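Local coordinates for protein putative cytochrome P450 YjiB (Bacillus subtilis subsp. subtilis, PDB 4RM4) that is a heme-containing cytochrome P450 that probably acts as a monooxygenase, using molecular oxygen to oxidise its substrates, at residues K63-S68 / R295-G300; L280-P285 / H328-R333; P287-I292 / A312-A317. All blocks are in the same frame, centred on the assembly; numbering follows the deposited sequence.

In the fold
From the N terminus, the chain first lays down 63-68, which holds the short strand 66-67 at one edge of a mixed sheet. Interaction 1 closes a loop of more than 220 residues, mostly helical, by bringing 295-300 back against it. Interaction 2 closes a loop of 42 residues by joining the end of helix 272-282 to 328-333; interaction 3 is nested within it and closes 19 residues, pairing strand 289-293 with the end of strand 309-312. Interaction 1 crosses both of the others along the chain. It touches interaction 3, because strands 66-67 and 289-293 are sheet neighbours, but its nearest atoms lie about 17 Å from interaction 2. Interactions 2 and 3 both reach the heme.

Interaction 1 (K63-S68 / R295-G300); sequences KELFSS and RDTEIG
Phe66 and Ile299 reach toward each other tip to tip, the CZ end of the ring meeting the CG1-CD1 arm of the isoleucine. The ring's CZ lies 3.6 Å from Ile299 CG1, and its neighbour CE2 comes within 3.8 Å of Ile299 CD1. Phe66 has CG anti to its own carbonyl carbon (chi1 -71°), beside the backbone N; the bond from CA to CB does not itself point at 295-300, and it is the length of the ring that reaches Ile299. Thr297 adds a second apolar touch: its methyl CG2 sits 3.9 Å from Phe66 CZ and approaches the ring obliquely. With OG1 anti to the backbone N (chi1 -168°), the same threonine turns its hydroxyl toward Leu65, whose CD1 ends 3.8 Å from Thr297 OG1. A threonine suits this partly exposed place, offering a methyl to the ring and its OG1 to Leu65. No hydrogen bond links the two segments, so side-chain packing carries the contact. In the fold, 66-67 is an outermost strand of the mixed five-strand sheet of the P450 domain, while 297-299 belongs to a separate two-stranded hairpin with 302-304. Strand 289-293 flanks the phenylalanine through Arg291 and Ala293, and helix 53-61 packs on Ile299, where a bulky aliphatic residue fits a buried position. Leu65 CD2 passes 4.4 Å from Arg295 CB, beyond which the arginine chain leads away from 63-68, and the backbone of Leu65 is hydrogen-bonded to that of Lys294.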
loop_
_atom_site.group_PDB
_atom_site.type_symbol
_atom_site.label_atom_id
_atom_site.label_comp_id
_atom_site.label_asym_id
_atom_site.label_seq_id
_atom_site.Cartn_x
_atom_site.Cartn_y
_atom_site.Cartn_z
ATOM N N LYS A 63 4.576 19.906 -4.176
ATOM C CA LYS A 63 3.486 20.357 -3.320
ATOM C C LYS A 63 3.053 21.783 -3.645
ATOM O O LYS A 63 1.901 22.147 -3.437
ATOM C CB LYS A 63 3.851 20.232 -1.833
ATOM C CG LYS A 63 4.969 21.156 -1.369
ATOM C CD LYS A 63 5.296 20.944 0.100
ATOM C CE LYS A 63 6.417 21.864 0.561
ATOM N NZ LYS A 63 7.668 21.605 -0.189
ATOM N N GLU A 64 3.970 22.586 -4.171
ATOM C CA GLU A 64 3.646 23.976 -4.487
ATOM C C GLU A 64 2.653 24.099 -5.649
ATOM O O GLU A 64 1.828 25.020 -5.670
ATOM C CB GLU A 64 4.923 24.770 -4.796
ATOM C CG GLU A 64 5.903 24.863 -3.627
ATOM C CD GLU A 64 6.729 23.588 -3.440
ATOM O OE1 GLU A 64 6.656 22.680 -4.308
ATOM O OE2 GLU A 64 7.459 23.500 -2.427
ATOM N N LEU A 65 2.738 23.176 -6.609
ATOM C CA LEU A 65 1.924 23.230 -7.820
ATOM C C LEU A 65 0.764 22.235 -7.860
ATOM O O LEU A 65 -0.202 22.437 -8.585
ATOM C CB LEU A 65 2.814 23.016 -9.058
ATOM C CG LEU A 65 3.730 24.178 -9.448
ATOM C CD1 LEU A 65 4.583 23.774 -10.627
ATOM C CD2 LEU A 65 2.913 25.411 -9.780
ATOM N N PHE A 66 0.857 21.158 -7.085
ATOM C CA PHE A 66 -0.115 20.074 -7.204
ATOM C C PHE A 66 -0.616 19.655 -5.827
ATOM O O PHE A 66 0.155 19.161 -5.011
ATOM C CB PHE A 66 0.495 18.870 -7.955
ATOM C CG PHE A 66 0.699 19.110 -9.420
ATOM C CD1 PHE A 66 -0.373 19.078 -10.298
ATOM C CD2 PHE A 66 1.964 19.359 -9.923
ATOM C CE1 PHE A 66 -0.178 19.311 -11.662
ATOM C CE2 PHE A 66 2.152 19.597 -11.279
ATOM C CZ PHE A 66 1.080 19.563 -12.136
ATOM N N SER A 67 -1.906 19.903 -5.577
ATOM C CA SER A 67 -2.549 19.697 -4.280
ATOM C C SER A 67 -3.051 18.270 -4.058
ATOM O O SER A 67 -3.406 17.577 -5.012
ATOM C CB SER A 67 -3.726 20.670 -4.149
ATOM O OG SER A 67 -4.521 20.426 -2.997
ATOM N N SER A 68 -3.095 17.845 -2.793
ATOM C CA SER A 68 -3.599 16.520 -2.465
ATOM C C SER A 68 -4.997 16.618 -1.875
ATOM O O SER A 68 -5.621 15.601 -1.548
ATOM C CB SER A 68 -2.682 15.793 -1.466
ATOM O OG SER A 68 -1.433 15.420 -2.039
ATOM N N ARG A 295 -2.236 25.862 -9.893
ATOM C CA ARG A 295 -2.034 26.943 -10.853
ATOM C C ARG A 295 -1.929 26.352 -12.246
ATOM O O ARG A 295 -1.592 25.180 -12.399
ATOM C CB ARG A 295 -0.722 27.686 -10.564
ATOM C CG ARG A 295 -0.612 28.354 -9.198
ATOM C CD ARG A 295 -1.428 29.643 -9.112
ATOM N NE ARG A 295 -1.101 30.576 -10.189
ATOM C CZ ARG A 295 -0.222 31.570 -10.090
ATOM N NH1 ARG A 295 0.429 31.784 -8.951
ATOM N NH2 ARG A 295 0.004 32.358 -11.131
ATOM N N ASP A 296 -2.190 27.167 -13.261
ATOM C CA ASP A 296 -1.859 26.780 -14.624
ATOM C C ASP A 296 -0.372 26.479 -14.661
ATOM O O ASP A 296 0.427 27.266 -14.174
ATOM C CB ASP A 296 -2.149 27.914 -15.608
ATOM C CG ASP A 296 -3.623 28.248 -15.712
ATOM O OD1 ASP A 296 -4.467 27.502 -15.170
ATOM O OD2 ASP A 296 -3.936 29.271 -16.357
ATOM N N THR A 297 -0.001 25.340 -15.238
ATOM C CA THR A 297 1.405 24.993 -15.375
ATOM C C THR A 297 1.574 23.895 -16.420
ATOM O O THR A 297 0.600 23.276 -16.838
ATOM C CB THR A 297 2.015 24.544 -14.036
ATOM O OG1 THR A 297 3.441 24.479 -14.161
ATOM C CG2 THR A 297 1.476 23.184 -13.624
ATOM N N GLU A 298 2.804 23.655 -16.851
ATOM C CA GLU A 298 3.024 22.661 -17.892
ATOM C C GLU A 298 3.653 21.392 -17.351
ATOM O O GLU A 298 4.541 21.429 -16.506
ATOM C CB GLU A 298 3.873 23.237 -19.026
ATOM C CG GLU A 298 3.161 24.314 -19.825
ATOM C CD GLU A 298 3.995 24.810 -20.990
ATOM O OE1 GLU A 298 4.999 24.139 -21.328
ATOM O OE2 GLU A 298 3.644 25.864 -21.558
ATOM N N ILE A 299 3.179 20.258 -17.846
ATOM C CA ILE A 299 3.775 18.985 -17.501
ATOM C C ILE A 299 4.107 18.264 -18.793
ATOM O O ILE A 299 3.233 18.025 -19.616
ATOM C CB ILE A 299 2.834 18.125 -16.639
ATOM C CG1 ILE A 299 2.737 18.704 -15.225
ATOM C CG2 ILE A 299 3.339 16.696 -16.574
ATOM C CD1 ILE A 299 4.041 18.602 -14.432
ATOM N N GLY A 300 5.383 17.944 -18.972
ATOM C CA GLY A 300 5.850 17.330 -20.198
ATOM C C GLY A 300 5.525 18.178 -21.410
ATOM O O GLY A 300 5.329 17.656 -22.495
#

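Interaction 2 (L280-P285 / H328-R333); sequences LRFRAP and HMFDIR. With HEM (protoporphyrin IX containing Fe), chain B.
Phe282 and Phe330 both hold CG anti to the backbone N (chi1 -157° and 179°), and the two buried rings give the end of helix 272-282 and the loop of 328-333 broad apolar surfaces. This helix carries the ExxR motif of P450s, here Glu278 and Arg281, and the loop leads to Arg334, consistent with the third member of the family's Glu-Arg-Arg triad. Phe330 CB sits over the centre of the Phe282 ring, 4.0 Å from its centroid. In return, Phe282 CB lies at the edge of the Phe330 ring, 3.8 Å from CD1, and the ring planes meet obliquely at 49°. An alanine at Phe282 would probably open a gap beneath Phe330 CB and let the loop shift against the helix. Arg281 NH1 forms a salt bridge with Glu278 and NH2 bonds to Asn318 O and Pro327 O, the guanidinium's several N-H groups serving several acceptors. Met329 O lies close to NH1, poorly angled for a hydrogen bond, and instead accepts one from Arg334 NH2. Beyond the helix end, Pro285 brings its rigid ring to the heme, CD 3.7 Å from methyl CMB. At the edge of the Phe282 ring, CE1 stands 3.3 Å from His328 O.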
loop_
_atom_site.group_PDB
_atom_site.type_symbol
_atom_site.label_atom_id
_atom_site.label_comp_id
_atom_site.label_asym_id
_atom_site.label_seq_id
_atom_site.Cartn_x
_atom_site.Cartn_y
_atom_site.Cartn_z
ATOM N N LEU A 280 8.520 -3.846 -5.334
ATOM C CA LEU A 280 7.859 -2.536 -5.302
ATOM C C LEU A 280 7.967 -1.844 -6.651
ATOM O O LEU A 280 6.999 -1.265 -7.131
ATOM C CB LEU A 280 8.450 -1.645 -4.211
ATOM C CG LEU A 280 7.968 -2.046 -2.801
ATOM C CD1 LEU A 280 8.985 -1.656 -1.739
ATOM C CD2 LEU A 280 6.588 -1.488 -2.494
ATOM N N ARG A 281 9.150 -1.894 -7.259
ATOM C CA ARG A 281 9.312 -1.260 -8.560
ATOM C C ARG A 281 8.465 -1.969 -9.604
ATOM O O ARG A 281 7.744 -1.335 -10.384
ATOM C CB ARG A 281 10.776 -1.256 -9.030
ATOM C CG ARG A 281 10.899 -0.461 -10.350
ATOM C CD ARG A 281 12.222 -0.698 -11.087
ATOM N NE ARG A 281 12.391 -2.086 -11.516
ATOM C CZ ARG A 281 12.025 -2.566 -12.705
ATOM N NH1 ARG A 281 12.258 -3.839 -13.009
ATOM N NH2 ARG A 281 11.465 -1.775 -13.608
ATOM N N PHE A 282 8.546 -3.291 -9.603
ATOM C CA PHE A 282 8.021 -4.094 -10.714
ATOM C C PHE A 282 6.500 -4.233 -10.695
ATOM O O PHE A 282 5.872 -4.239 -11.756
ATOM C CB PHE A 282 8.666 -5.479 -10.701
ATOM C CG PHE A 282 8.647 -6.183 -12.034
ATOM C CD1 PHE A 282 9.274 -5.635 -13.137
ATOM C CD2 PHE A 282 8.029 -7.415 -12.168
ATOM C CE1 PHE A 282 9.272 -6.307 -14.360
ATOM C CE2 PHE A 282 8.030 -8.090 -13.383
ATOM C CZ PHE A 282 8.643 -7.531 -14.475
ATOM N N ARG A 283 5.925 -4.354 -9.498
ATOM C CA ARG A 283 4.485 -4.561 -9.333
ATOM C C ARG A 283 3.900 -3.788 -8.144
ATOM O O ARG A 283 3.357 -4.371 -7.205
ATOM C CB ARG A 283 4.147 -6.059 -9.228
ATOM C CG ARG A 283 4.187 -6.785 -10.589
ATOM C CD ARG A 283 3.774 -8.265 -10.497
ATOM N NE ARG A 283 3.505 -8.843 -11.823
ATOM C CZ ARG A 283 4.306 -9.700 -12.457
ATOM N NH1 ARG A 283 5.441 -10.101 -11.900
ATOM N NH2 ARG A 283 3.969 -10.161 -13.663
ATOM N N ALA A 284 4.025 -2.466 -8.222
ATOM C CA ALA A 284 3.538 -1.560 -7.182
ATOM C C ALA A 284 2.060 -1.829 -6.955
ATOM O O ALA A 284 1.306 -1.916 -7.910
ATOM C CB ALA A 284 3.752 -0.109 -7.630
ATOM N N PRO A 285 1.646 -1.941 -5.683
ATOM C CA PRO A 285 0.250 -2.203 -5.315
ATOM C C PRO A 285 -0.652 -0.982 -5.524
ATOM O O PRO A 285 -1.863 -1.124 -5.702
ATOM C CB PRO A 285 0.334 -2.526 -3.808
ATOM C CG PRO A 285 1.774 -2.724 -3.498
ATOM C CD PRO A 285 2.536 -1.929 -4.514
ATOM N N HIS A 328 11.945 -4.016 -18.038
ATOM C CA HIS A 328 11.119 -5.215 -18.157
ATOM C C HIS A 328 11.614 -6.363 -17.303
ATOM O O HIS A 328 10.883 -7.326 -17.066
ATOM C CB HIS A 328 11.062 -5.701 -19.603
ATOM C CG HIS A 328 10.372 -4.755 -20.529
ATOM N ND1 HIS A 328 9.001 -4.630 -20.578
ATOM C CD2 HIS A 328 10.863 -3.897 -21.454
ATOM C CE1 HIS A 328 8.677 -3.730 -21.489
ATOM N NE2 HIS A 328 9.788 -3.272 -22.038
ATOM N N MET A 329 12.861 -6.282 -16.864
ATOM C CA MET A 329 13.444 -7.393 -16.120
ATOM C C MET A 329 13.219 -7.258 -14.617
ATOM O O MET A 329 13.436 -6.194 -14.040
ATOM C CB MET A 329 14.938 -7.524 -16.422
ATOM C CG MET A 329 15.254 -7.594 -17.908
ATOM S SD MET A 329 14.214 -8.779 -18.790
ATOM C CE MET A 329 14.753 -10.323 -18.056
ATOM N N PHE A 330 12.794 -8.352 -13.992
ATOM C CA PHE A 330 12.707 -8.419 -12.538
ATOM C C PHE A 330 14.056 -8.880 -11.996
ATOM O O PHE A 330 14.395 -10.063 -12.030
ATOM C CB PHE A 330 11.569 -9.356 -12.112
ATOM C CG PHE A 330 11.422 -9.513 -10.617
ATOM C CD1 PHE A 330 10.895 -8.489 -9.836
ATOM C CD2 PHE A 330 11.790 -10.702 -9.993
ATOM C CE1 PHE A 330 10.756 -8.647 -8.461
ATOM C CE2 PHE A 330 11.668 -10.863 -8.633
ATOM C CZ PHE A 330 11.138 -9.824 -7.856
ATOM N N ASP A 331 14.823 -7.910 -11.515
ATOM C CA ASP A 331 16.212 -8.090 -11.106
ATOM C C ASP A 331 16.326 -7.791 -9.614
ATOM O O ASP A 331 16.414 -6.623 -9.204
ATOM C CB ASP A 331 17.089 -7.114 -11.904
ATOM C CG ASP A 331 18.563 -7.232 -11.578
ATOM O OD1 ASP A 331 18.927 -8.017 -10.683
ATOM O OD2 ASP A 331 19.366 -6.513 -12.222
ATOM N N ILE A 332 16.318 -8.837 -8.794
ATOM C CA ILE A 332 16.386 -8.644 -7.346
ATOM C C ILE A 332 17.661 -7.948 -6.876
ATOM O O ILE A 332 17.759 -7.538 -5.713
ATOM C CB ILE A 332 16.264 -9.975 -6.574
ATOM C CG1 ILE A 332 17.426 -10.899 -6.935
ATOM C CG2 ILE A 332 14.926 -10.652 -6.852
ATOM C CD1 ILE A 332 17.546 -12.083 -6.012
ATOM N N ARG A 333 18.637 -7.813 -7.767
ATOM C CA ARG A 333 19.878 -7.136 -7.420
ATOM C C ARG A 333 19.934 -5.685 -7.907
ATOM O O ARG A 333 20.939 -4.990 -7.715
ATOM C CB ARG A 333 21.080 -7.918 -7.961
ATOM C CG ARG A 333 21.245 -9.275 -7.319
ATOM C CD ARG A 333 22.401 -10.048 -7.936
ATOM N NE ARG A 333 22.397 -11.435 -7.474
ATOM C CZ ARG A 333 21.621 -12.381 -7.993
ATOM N NH1 ARG A 333 20.792 -12.081 -8.986
ATOM N NH2 ARG A 333 21.662 -13.619 -7.507
HETATM C CHA HEM B . 1.025 7.305 1.734
HETATM C CHB HEM B . 1.943 3.376 -0.933
HETATM C CHC HEM B . 1.698 0.590 3.061
HETATM C CHD HEM B . 0.282 4.438 5.643
HETATM C C1A HEM B . 1.337 6.494 0.663
HETATM C C2A HEM B . 1.650 6.928 -0.684
HETATM C C3A HEM B . 1.904 5.844 -1.422
HETATM C C4A HEM B . 1.777 4.686 -0.568
HETATM C CMA HEM B . 2.276 5.814 -2.930
HETATM C CAA HEM B . 1.698 8.391 -1.190
HETATM C CBA HEM B . 0.299 8.907 -1.475
HETATM C CGA HEM B . 0.333 10.211 -2.238
HETATM O O1A HEM B . -0.776 10.684 -2.597
HETATM O O2A HEM B . 1.437 10.762 -2.486
HETATM C C1B HEM B . 1.987 2.311 -0.067
HETATM C C2B HEM B . 2.413 0.969 -0.420
HETATM C C3B HEM B . 2.323 0.205 0.678
HETATM C C4B HEM B . 1.869 1.029 1.772
HETATM C CMB HEM B . 2.863 0.542 -1.833
HETATM C CAB HEM B . 2.676 -1.288 0.873
HETATM C CBB HEM B . 3.487 -1.912 0.016
HETATM C C1C HEM B . 1.328 1.393 4.107
HETATM C C2C HEM B . 1.202 0.989 5.494
HETATM C C3C HEM B . 0.812 2.063 6.193
HETATM C C4C HEM B . 0.681 3.167 5.284
HETATM C CMC HEM B . 1.496 -0.441 5.996
HETATM C CAC HEM B . 0.509 2.216 7.704
HETATM C CBC HEM B . 0.355 1.192 8.549
HETATM C C1D HEM B . 0.322 5.552 4.835
HETATM C C2D HEM B . -0.074 6.864 5.262
HETATM C C3D HEM B . 0.156 7.773 4.047
HETATM C C4D HEM B . 0.675 6.906 3.007
HETATM C CMD HEM B . -0.604 7.254 6.654
HETATM C CAD HEM B . -0.101 9.297 3.971
HETATM C CBD HEM B . 1.200 10.010 4.349
HETATM C CGD HEM B . 1.037 11.503 4.186
HETATM O O1D HEM B . 1.886 12.254 4.742
HETATM O O2D HEM B . 0.049 11.917 3.527
HETATM N NA HEM B . 1.418 5.115 0.687
HETATM N NB HEM B . 1.656 2.297 1.278
HETATM N NC HEM B . 0.999 2.732 4.008
HETATM N ND HEM B . 0.760 5.616 3.524
HETATM FE FE HEM B . 1.357 3.977 2.398
HETATM O O HOH W 1 -0.885 3.587 1.523
#

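Interaction 3 (P287-I292 / A312-A317); sequences PVLRRI and AFVASA. With HEM (protoporphyrin IX containing Fe), chain B.
Leu289 and Ala312 form an antiparallel hydrogen-bonded pair, in which Ala312 N gives a straight 2.8 Å bond to Leu289 O and Leu289 N returns one to Ala312 O. From this pair the leucine side chain runs toward the heme. Its CB stays near the strand partner, 4.1 Å from Ala312 O. CG lies anti to the carbonyl carbon (chi1 -64°), beside the backbone N, and there the chain forks: CD1 wedges between Val314 CG1 and the propionate oxygen O2A of the heme, while CD2 lies 3.8 Å from heme CBA. A forked aliphatic residue can thus cover a propionate arm and still pack on the protein. Val288, its neighbour, turns to other work, setting CG2 over the centre of the Phe313 ring in a CH-pi contact, 3.8 Å from the centroid; Phe51 also stacks with Phe313. Phe313 occupies the N-cap position of helix 314-317. Just past it, Ala315 N bonds to Pro287 O at 3.0 Å and 172°, so that the strand side supplies an acceptor to a first-turn amide of the helix. The small CB of Ala315 allows close packing, 3.5 Å from Pro287 CB. Farther along the strand, Arg291 sets the edge of its guanidinium against a heme propionate, with NH1 bonded to O1A at 2.9 Å and NH2 to O2A at 2.8 Å. NH1 also bonds to Arg290 O and NH2 to Val60 O, which would fix the rotation of the group. An arginine on a sheet strand pairing with a heme propionate is a familiar feature of the P450 heme pocket.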
loop_
_atom_site.group_PDB
_atom_site.type_symbol
_atom_site.label_atom_id
_atom_site.label_comp_id
_atom_site.label_asym_id
_atom_site.label_seq_id
_atom_site.Cartn_x
_atom_site.Cartn_y
_atom_site.Cartn_z
ATOM N N PRO A 287 -0.935 1.780 -8.055
ATOM C CA PRO A 287 -0.387 2.193 -9.362
ATOM C C PRO A 287 -0.586 3.649 -9.735
ATOM O O PRO A 287 0.120 4.127 -10.624
ATOM C CB PRO A 287 -1.159 1.315 -10.356
ATOM C CG PRO A 287 -2.444 0.995 -9.651
ATOM C CD PRO A 287 -2.045 0.819 -8.202
ATOM N N VAL A 288 -1.536 4.334 -9.099
ATOM C CA VAL A 288 -1.919 5.663 -9.559
ATOM C C VAL A 288 -2.261 6.609 -8.391
ATOM O O VAL A 288 -2.881 6.213 -7.400
ATOM C CB VAL A 288 -3.069 5.551 -10.622
ATOM C CG1 VAL A 288 -4.338 4.949 -9.999
ATOM C CG2 VAL A 288 -3.358 6.895 -11.265
ATOM N N LEU A 289 -1.828 7.863 -8.497
ATOM C CA LEU A 289 -2.017 8.817 -7.420
ATOM C C LEU A 289 -2.647 10.069 -8.036
ATOM O O LEU A 289 -2.346 10.406 -9.177
ATOM C CB LEU A 289 -0.666 9.145 -6.783
ATOM C CG LEU A 289 0.121 8.044 -6.077
ATOM C CD1 LEU A 289 1.460 8.608 -5.584
ATOM C CD2 LEU A 289 -0.663 7.461 -4.898
ATOM N N ARG A 290 -3.543 10.719 -7.298
ATOM C CA ARG A 290 -4.258 11.892 -7.796
ATOM C C ARG A 290 -3.710 13.207 -7.224
ATOM O O ARG A 290 -3.321 13.282 -6.060
ATOM C CB ARG A 290 -5.751 11.780 -7.448
ATOM C CG ARG A 290 -6.460 10.548 -8.006
ATOM C CD ARG A 290 -7.906 10.492 -7.520
ATOM N NE ARG A 290 -8.623 9.332 -8.043
ATOM C CZ ARG A 290 -9.407 9.359 -9.117
ATOM N NH1 ARG A 290 -9.583 10.489 -9.788
ATOM N NH2 ARG A 290 -10.019 8.253 -9.520
ATOM N N ARG A 291 -3.668 14.237 -8.063
ATOM C CA ARG A 291 -3.382 15.595 -7.613
ATOM C C ARG A 291 -4.311 16.578 -8.312
ATOM O O ARG A 291 -4.927 16.263 -9.336
ATOM C CB ARG A 291 -1.922 15.982 -7.894
ATOM C CG ARG A 291 -0.865 15.111 -7.183
ATOM C CD ARG A 291 -0.820 15.454 -5.706
ATOM N NE ARG A 291 0.311 14.861 -4.997
ATOM C CZ ARG A 291 0.289 13.662 -4.419
ATOM N NH1 ARG A 291 -0.801 12.915 -4.493
ATOM N NH2 ARG A 291 1.365 13.207 -3.781
ATOM N N ILE A 292 -4.412 17.775 -7.748
ATOM C CA ILE A 292 -5.117 18.870 -8.399
ATOM C C ILE A 292 -4.117 19.985 -8.632
ATOM O O ILE A 292 -3.372 20.341 -7.728
ATOM C CB ILE A 292 -6.282 19.396 -7.530
ATOM C CG1 ILE A 292 -7.268 18.276 -7.239
ATOM C CG2 ILE A 292 -7.007 20.546 -8.227
ATOM C CD1 ILE A 292 -7.965 17.768 -8.452
ATOM N N ALA A 312 -1.278 10.405 -11.767
ATOM C CA ALA A 312 0.145 10.139 -11.947
ATOM C C ALA A 312 0.365 8.643 -11.740
ATOM O O ALA A 312 0.230 8.142 -10.630
ATOM C CB ALA A 312 0.966 10.964 -10.959
ATOM N N PHE A 313 0.654 7.942 -12.826
ATOM C CA PHE A 313 0.828 6.493 -12.813
ATOM C C PHE A 313 2.207 6.042 -12.352
ATOM O O PHE A 313 3.104 5.830 -13.159
ATOM C CB PHE A 313 0.503 5.923 -14.211
ATOM C CG PHE A 313 -0.966 5.901 -14.508
ATOM C CD1 PHE A 313 -1.717 4.762 -14.268
ATOM C CD2 PHE A 313 -1.611 7.034 -14.989
ATOM C CE1 PHE A 313 -3.086 4.750 -14.497
ATOM C CE2 PHE A 313 -2.977 7.025 -15.231
ATOM C CZ PHE A 313 -3.715 5.891 -14.987
ATOM N N VAL A 314 2.381 5.915 -11.040
ATOM C CA VAL A 314 3.647 5.474 -10.493
ATOM C C VAL A 314 3.975 4.063 -10.988
ATOM O O VAL A 314 5.136 3.717 -11.146
ATOM C CB VAL A 314 3.688 5.558 -8.943
ATOM C CG1 VAL A 314 3.590 7.024 -8.468
ATOM C CG2 VAL A 314 2.586 4.729 -8.327
ATOM N N ALA A 315 2.958 3.272 -11.304
ATOM C CA ALA A 315 3.227 1.946 -11.853
ATOM C C ALA A 315 3.930 2.044 -13.193
ATOM O O ALA A 315 4.803 1.233 -13.486
ATOM C CB ALA A 315 1.963 1.121 -11.976
ATOM N N SER A 316 3.544 3.032 -14.001
ATOM C CA SER A 316 4.184 3.259 -15.300
ATOM C C SER A 316 5.576 3.872 -15.132
ATOM O O SER A 316 6.532 3.476 -15.815
ATOM C CB SER A 316 3.302 4.159 -16.182
ATOM O OG SER A 316 3.936 4.475 -17.426
ATOM N N ALA A 317 5.686 4.853 -14.235
ATOM C CA ALA A 317 6.973 5.479 -13.928
ATOM C C ALA A 317 8.047 4.444 -13.606
ATOM O O ALA A 317 9.203 4.554 -14.032
ATOM C CB ALA A 317 6.814 6.442 -12.768
HETATM C CHA HEM B . 1.025 7.305 1.734
HETATM C CHB HEM B . 1.943 3.376 -0.933
HETATM C CHC HEM B . 1.698 0.590 3.061
HETATM C CHD HEM B . 0.282 4.438 5.643
HETATM C C1A HEM B . 1.337 6.494 0.663
HETATM C C2A HEM B . 1.650 6.928 -0.684
HETATM C C3A HEM B . 1.904 5.844 -1.422
HETATM C C4A HEM B . 1.777 4.686 -0.568
HETATM C CMA HEM B . 2.276 5.814 -2.930
HETATM C CAA HEM B . 1.698 8.391 -1.190
HETATM C CBA HEM B . 0.299 8.907 -1.475
HETATM C CGA HEM B . 0.333 10.211 -2.238
HETATM O O1A HEM B . -0.776 10.684 -2.597
HETATM O O2A HEM B . 1.437 10.762 -2.486
HETATM C C1B HEM B . 1.987 2.311 -0.067
HETATM C C2B HEM B . 2.413 0.969 -0.420
HETATM C C3B HEM B . 2.323 0.205 0.678
HETATM C C4B HEM B . 1.869 1.029 1.772
HETATM C CMB HEM B . 2.863 0.542 -1.833
HETATM C CAB HEM B . 2.676 -1.288 0.873
HETATM C CBB HEM B . 3.487 -1.912 0.016
HETATM C C1C HEM B . 1.328 1.393 4.107
HETATM C C2C HEM B . 1.202 0.989 5.494
HETATM C C3C HEM B . 0.812 2.063 6.193
HETATM C C4C HEM B . 0.681 3.167 5.284
HETATM C CMC HEM B . 1.496 -0.441 5.996
HETATM C CAC HEM B . 0.509 2.216 7.704
HETATM C CBC HEM B . 0.355 1.192 8.549
HETATM C C1D HEM B . 0.322 5.552 4.835
HETATM C C2D HEM B . -0.074 6.864 5.262
HETATM C C3D HEM B . 0.156 7.773 4.047
HETATM C C4D HEM B . 0.675 6.906 3.007
HETATM C CMD HEM B . -0.604 7.254 6.654
HETATM C CAD HEM B . -0.101 9.297 3.971
HETATM C CBD HEM B . 1.200 10.010 4.349
HETATM C CGD HEM B . 1.037 11.503 4.186
HETATM O O1D HEM B . 1.886 12.254 4.742
HETATM O O2D HEM B . 0.049 11.917 3.527
HETATM N NA HEM B . 1.418 5.115 0.687
HETATM N NB HEM B . 1.656 2.297 1.278
HETATM N NC HEM B . 0.999 2.732 4.008
HETATM N ND HEM B . 0.760 5.616 3.524
HETATM FE FE HEM B . 1.357 3.977 2.398
HETATM O O HOH W 1 -0.885 3.587 1.523
#